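Local structure of DUF3299 domain-containing protein (Pseudomonas aeruginosa, 4HSP) at residues Leu11-Ala14 with Gly15-Pro18; Lys104-Met108 with Asp109-Gln113. The protein is of unknown function but belongs to the DUF3299 family, placed in the OB clan. All coordinates share one frame; numbering follows the deposited sequence.

Contact 1: Leu11-Ala14 with Gly15-Pro18. With EDO (1,2-ethanediol), chain E; EDO (1,2-ethanediol), chain H; EDO (1,2-ethanediol), chain G.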
loop_
_atom_site.group_PDB
_atom_site.type_symbol
_atom_site.label_atom_id
_atom_site.label_comp_id
_atom_site.label_asym_id
_atom_site.label_seq_id
_atom_site.Cartn_x
_atom_site.Cartn_y
_atom_site.Cartn_z
ATOM N N LEU A 11 -13.660 26.044 -0.649
ATOM C CA LEU A 11 -12.897 26.282 -1.863
ATOM C C LEU A 11 -13.828 26.391 -3.062
ATOM O O LEU A 11 -13.367 26.686 -4.157
ATOM C CB LEU A 11 -11.849 25.165 -2.054
ATOM C CG LEU A 11 -10.439 25.418 -1.501
ATOM C CD1 LEU A 11 -10.451 25.779 0.009
ATOM C CD2 LEU A 11 -9.546 24.244 -1.794
ATOM N N ILE A 12 -15.133 26.188 -2.846
ATOM C CA ILE A 12 -16.159 26.310 -3.875
ATOM C C ILE A 12 -16.934 27.607 -3.616
ATOM O O ILE A 12 -17.582 27.729 -2.569
ATOM C CB ILE A 12 -17.103 25.075 -3.982
ATOM C CG1 ILE A 12 -16.312 23.774 -4.272
ATOM C CG2 ILE A 12 -18.140 25.318 -5.073
ATOM C CD1 ILE A 12 -17.063 22.550 -4.105
ATOM N N PRO A 13 -16.880 28.591 -4.550
ATOM C CA PRO A 13 -17.613 29.843 -4.337
ATOM C C PRO A 13 -19.126 29.652 -4.372
ATOM O O PRO A 13 -19.628 28.665 -4.909
ATOM C CB PRO A 13 -17.141 30.728 -5.494
ATOM C CG PRO A 13 -16.670 29.854 -6.484
ATOM C CD PRO A 13 -16.128 28.638 -5.816
ATOM N N ALA A 14 -19.836 30.583 -3.741
ATOM C CA ALA A 14 -21.291 30.625 -3.682
ATOM C C ALA A 14 -21.849 30.674 -5.110
ATOM O O ALA A 14 -21.404 31.505 -5.918
ATOM C CB ALA A 14 -21.723 31.848 -2.887
ATOM N N GLY A 15 -22.738 29.730 -5.421
ATOM C CA GLY A 15 -23.370 29.633 -6.732
ATOM C C GLY A 15 -22.714 28.653 -7.680
ATOM O O GLY A 15 -23.364 28.178 -8.628
ATOM N N ALA A 16 -21.432 28.314 -7.414
ATOM C CA ALA A 16 -20.682 27.367 -8.238
ATOM C C ALA A 16 -21.184 25.928 -8.006
ATOM O O ALA A 16 -21.686 25.626 -6.916
ATOM C CB ALA A 16 -19.187 27.467 -7.950
ATOM N N PRO A 17 -21.084 25.032 -9.015
ATOM C CA PRO A 17 -21.559 23.637 -8.807
ATOM C C PRO A 17 -20.816 22.925 -7.674
ATOM O O PRO A 17 -19.595 23.107 -7.547
ATOM C CB PRO A 17 -21.268 22.939 -10.151
ATOM C CG PRO A 17 -21.091 24.052 -11.151
ATOM C CD PRO A 17 -20.550 25.230 -10.385
ATOM N N PRO A 18 -21.509 22.101 -6.844
ATOM C CA PRO A 18 -20.783 21.359 -5.794
ATOM C C PRO A 18 -19.933 20.244 -6.393
ATOM O O PRO A 18 -20.060 19.908 -7.583
ATOM C CB PRO A 18 -21.898 20.803 -4.895
ATOM C CG PRO A 18 -23.104 20.724 -5.778
ATOM C CD PRO A 18 -22.951 21.750 -6.870
HETATM C C1 EDO E . -17.601 33.741 -3.632
HETATM O O1 EDO E . -17.904 32.985 -2.439
HETATM C C2 EDO E . -16.050 33.796 -3.881
HETATM O O2 EDO E . -15.672 34.382 -5.136
HETATM C C1 EDO H . -23.463 27.898 -1.157
HETATM O O1 EDO H . -22.202 28.554 -0.960
HETATM C C2 EDO H . -24.097 28.214 -2.550
HETATM O O2 EDO H . -23.510 27.426 -3.591
HETATM C C1 EDO G . -18.796 27.778 1.319
HETATM O O1 EDO G . -18.520 27.065 2.529
HETATM C C2 EDO G . -17.742 28.900 1.047
HETATM O O2 EDO G . -17.854 29.368 -0.301
#

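Contact 2: Lys104-Met108 with Asp109-Gln113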
loop_
_atom_site.group_PDB
_atom_site.type_symbol
_atom_site.label_atom_id
_atom_site.label_comp_id
_atom_site.label_asym_id
_atom_site.label_seq_id
_atom_site.Cartn_x
_atom_site.Cartn_y
_atom_site.Cartn_z
ATOM N N LYS A 104 10.458 20.620 2.874
ATOM C CA LYS A 104 10.487 19.435 3.741
ATOM C C LYS A 104 9.592 18.391 3.064
ATOM O O LYS A 104 8.349 18.459 3.178
ATOM C CB LYS A 104 9.991 19.751 5.184
ATOM C CG LYS A 104 10.695 20.877 5.932
ATOM C CD LYS A 104 9.868 21.326 7.145
ATOM C CE LYS A 104 10.652 22.233 8.066
ATOM N NZ LYS A 104 9.864 22.620 9.264
ATOM N N GLY A 105 10.220 17.494 2.305
ATOM C CA GLY A 105 9.514 16.466 1.548
ATOM C C GLY A 105 8.775 15.428 2.369
ATOM O O GLY A 105 8.992 15.309 3.576
ATOM N N VAL A 106 7.901 14.663 1.709
ATOM C CA VAL A 106 7.139 13.584 2.331
ATOM C C VAL A 106 7.633 12.268 1.765
ATOM O O VAL A 106 7.878 12.174 0.568
ATOM C CB VAL A 106 5.598 13.725 2.138
ATOM C CG1 VAL A 106 4.837 12.683 2.952
ATOM C CG2 VAL A 106 5.115 15.122 2.484
ATOM N N GLN A 107 7.722 11.242 2.620
ATOM C CA GLN A 107 8.119 9.873 2.275
ATOM C C GLN A 107 7.098 9.263 1.321
ATOM O O GLN A 107 5.911 9.292 1.638
ATOM C CB GLN A 107 8.217 9.018 3.555
ATOM C CG GLN A 107 8.977 9.658 4.731
ATOM C CD GLN A 107 10.453 9.338 4.743
ATOM O OE1 GLN A 107 10.984 8.647 3.859
ATOM N NE2 GLN A 107 11.149 9.834 5.763
HETATM N N MSE A 108 7.564 8.720 0.161
HETATM C CA MSE A 108 6.744 8.081 -0.884
HETATM C C MSE A 108 5.883 6.937 -0.332
HETATM O O MSE A 108 4.773 6.696 -0.822
HETATM C CB MSE A 108 7.651 7.522 -1.994
HETATM C CG MSE A 108 8.946 8.291 -2.166
HETATM SE SE MSE A 108 10.328 7.256 -3.082
HETATM C CE MSE A 108 11.130 6.391 -1.583
ATOM N N ASP A 109 6.429 6.213 0.675
ATOM C CA ASP A 109 5.845 5.046 1.344
ATOM C C ASP A 109 4.525 5.367 2.071
ATOM O O ASP A 109 3.500 4.729 1.790
ATOM C CB ASP A 109 6.869 4.400 2.330
ATOM C CG ASP A 109 7.413 5.272 3.467
ATOM O OD1 ASP A 109 6.702 5.434 4.489
ATOM O OD2 ASP A 109 8.585 5.706 3.378
ATOM N N GLU A 110 4.553 6.377 2.959
ATOM C CA GLU A 110 3.449 6.771 3.818
ATOM C C GLU A 110 2.361 7.681 3.147
ATOM O O GLU A 110 1.719 8.456 3.848
ATOM C CB GLU A 110 3.995 7.397 5.124
ATOM C CG GLU A 110 4.889 8.624 4.993
ATOM C CD GLU A 110 5.253 9.318 6.298
ATOM O OE1 GLU A 110 4.733 8.912 7.365
ATOM O OE2 GLU A 110 6.036 10.295 6.247
ATOM N N LEU A 111 2.057 7.484 1.844
ATOM C CA LEU A 111 1.042 8.271 1.132
ATOM C C LEU A 111 -0.331 7.586 1.066
ATOM O O LEU A 111 -1.204 8.028 0.314
ATOM C CB LEU A 111 1.498 8.630 -0.294
ATOM C CG LEU A 111 2.771 9.488 -0.456
ATOM C CD1 LEU A 111 3.015 9.812 -1.925
ATOM C CD2 LEU A 111 2.699 10.775 0.350
ATOM N N TYR A 112 -0.537 6.543 1.871
ATOM C CA TYR A 112 -1.774 5.749 1.978
ATOM C C TYR A 112 -2.724 6.429 2.963
ATOM O O TYR A 112 -3.902 6.099 3.039
ATOM C CB TYR A 112 -1.428 4.304 2.458
ATOM C CG TYR A 112 -0.753 4.270 3.825
ATOM C CD1 TYR A 112 0.611 4.528 3.959
ATOM C CD2 TYR A 112 -1.496 4.081 4.991
ATOM C CE1 TYR A 112 1.216 4.603 5.217
ATOM C CE2 TYR A 112 -0.896 4.137 6.253
ATOM C CZ TYR A 112 0.460 4.403 6.361
ATOM O OH TYR A 112 1.075 4.446 7.592
ATOM N N GLN A 113 -2.183 7.351 3.761
ATOM C CA GLN A 113 -2.915 8.059 4.814
ATOM C C GLN A 113 -3.177 9.502 4.419
ATOM O O GLN A 113 -2.452 10.032 3.553
ATOM C CB GLN A 113 -2.107 7.998 6.131
ATOM C CG GLN A 113 -0.873 8.883 6.163
ATOM C CD GLN A 113 0.117 8.425 7.183
ATOM O OE1 GLN A 113 -0.144 8.389 8.387
ATOM N NE2 GLN A 113 1.283 8.072 6.712
#

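Contact 1: Leu11-Ala14 with Gly15-Pro18
Ala16 folds back onto Pro13 and Ile12 where the chain reverses in a type II beta turn running from Pro13 to Ala16. The turn is closed by one backbone hydrogen bond, Ala16 N to Pro13 O at 3.1 Å. The packed side lies within the bend. There the methyl CB of Ala16 sits 3.8 Å from CG of the Pro13 ring and 3.7 Å from CG2 of Ile12. That methyl branch of Ile12 gets there because it is anti to the backbone N (chi1 -58° for CG1), and it also lies 3.6 Å from Pro17 O. Farther along, CD1 of Ile12 comes only loosely up to CA of Pro18, while the Ile12 side chain also touches Gln96 and the Pro13 ring touches Pro47.

The outer side is a different matter: Ala14 and Gly15 are exposed, and three 1,2-ethanediol molecules, probably from the crystallisation liquor, occupy polar positions along it. Gly15 N donates to O2 of ethanediol H at 3.0 Å, nearly straight at 169°, and O2 of ethanediol G donates to Ile12 O at 2.8 Å. The bond from Ala14 N to O1 of ethanediol E is weak. Gly15 has a positive phi of 97°, the glycine-favoured third position of a type II turn. The chemistry is thus divided: one internal hydrogen bond and a small apolar cluster, the Ala16 and Ile12 methyls and the Pro13 ring, lie inside, while outward backbone N-H and C=O groups can bind small diols.

Contact 2: Lys104-Met108 with Asp109-Gln113
Flat groups, the amide of Gln107 and the carboxylates of Asp109 and Glu110, gather where the chain leaves strand 105-107. Gln107 and Asp109 run side by side and point the same way, their planes 33° apart, and Asp109 OD2 comes 3.3 Å from the Gln107 CB. Glu110 crosses Gln107 at a slant, with planes 64° apart; its OE2 rests 3.4 Å from Gln107 CG, so the carboxylate meets the aliphatic part of the glutamine. The Tyr112 ring has CB of Gln113 over one face, offset to the rim, and Asp109 O in plane at its edge; Tyr112 of the third subunit and His88 of the fourth also meet it. With Glu110 chi1 at 59° and the rest of the side chain extended, the carboxylate ends beside Gln107.

Leu111 supplies the apolar contact: CD2 meets Val106 CG1 at 3.9 Å, while CG lies 3.5 Å from the backbone Met108 O. Around this pair, Leu111 packs on Ile63, Pro65 and Val74, while Val106 packs on Val142. Farther along the loop, Gln113 NE2 donates to Glu110 O at 2.9 Å, almost straight, and Glu110 O lies nearly in the plane of the donor amide. This bond ties the end of the loop to its middle. Asp109, and selenomethionine Met108 in one of its two conformers, pack on Ile87 of the second subunit. The whole is a strand-to-strand connection of a curled mixed beta sheet, joining strand 105-107 to strand 115-118, with its outer residues drawn into subunit interfaces.

Contact 1 comes first along the chain, in the loop between strand 4-5 and helix 26-34, and contact 2 follows much later, on strand 105-107 and the loop leading to strand 115-118. Their centres are about 30 Å apart, on opposite sides of the chain's centre, and the nearest atoms remain about 17 Å from each other, so they do not touch. Both belong to the DUF3299 region of the chain. Strand pairing connects them indirectly: strand 4-5 pairs with strand 55-68, which pairs with 73-80, the partner of 105-107. Only contact 2 meets other subunits of the assembly; contact 1 touches none of them, so the two surfaces have different surroundings.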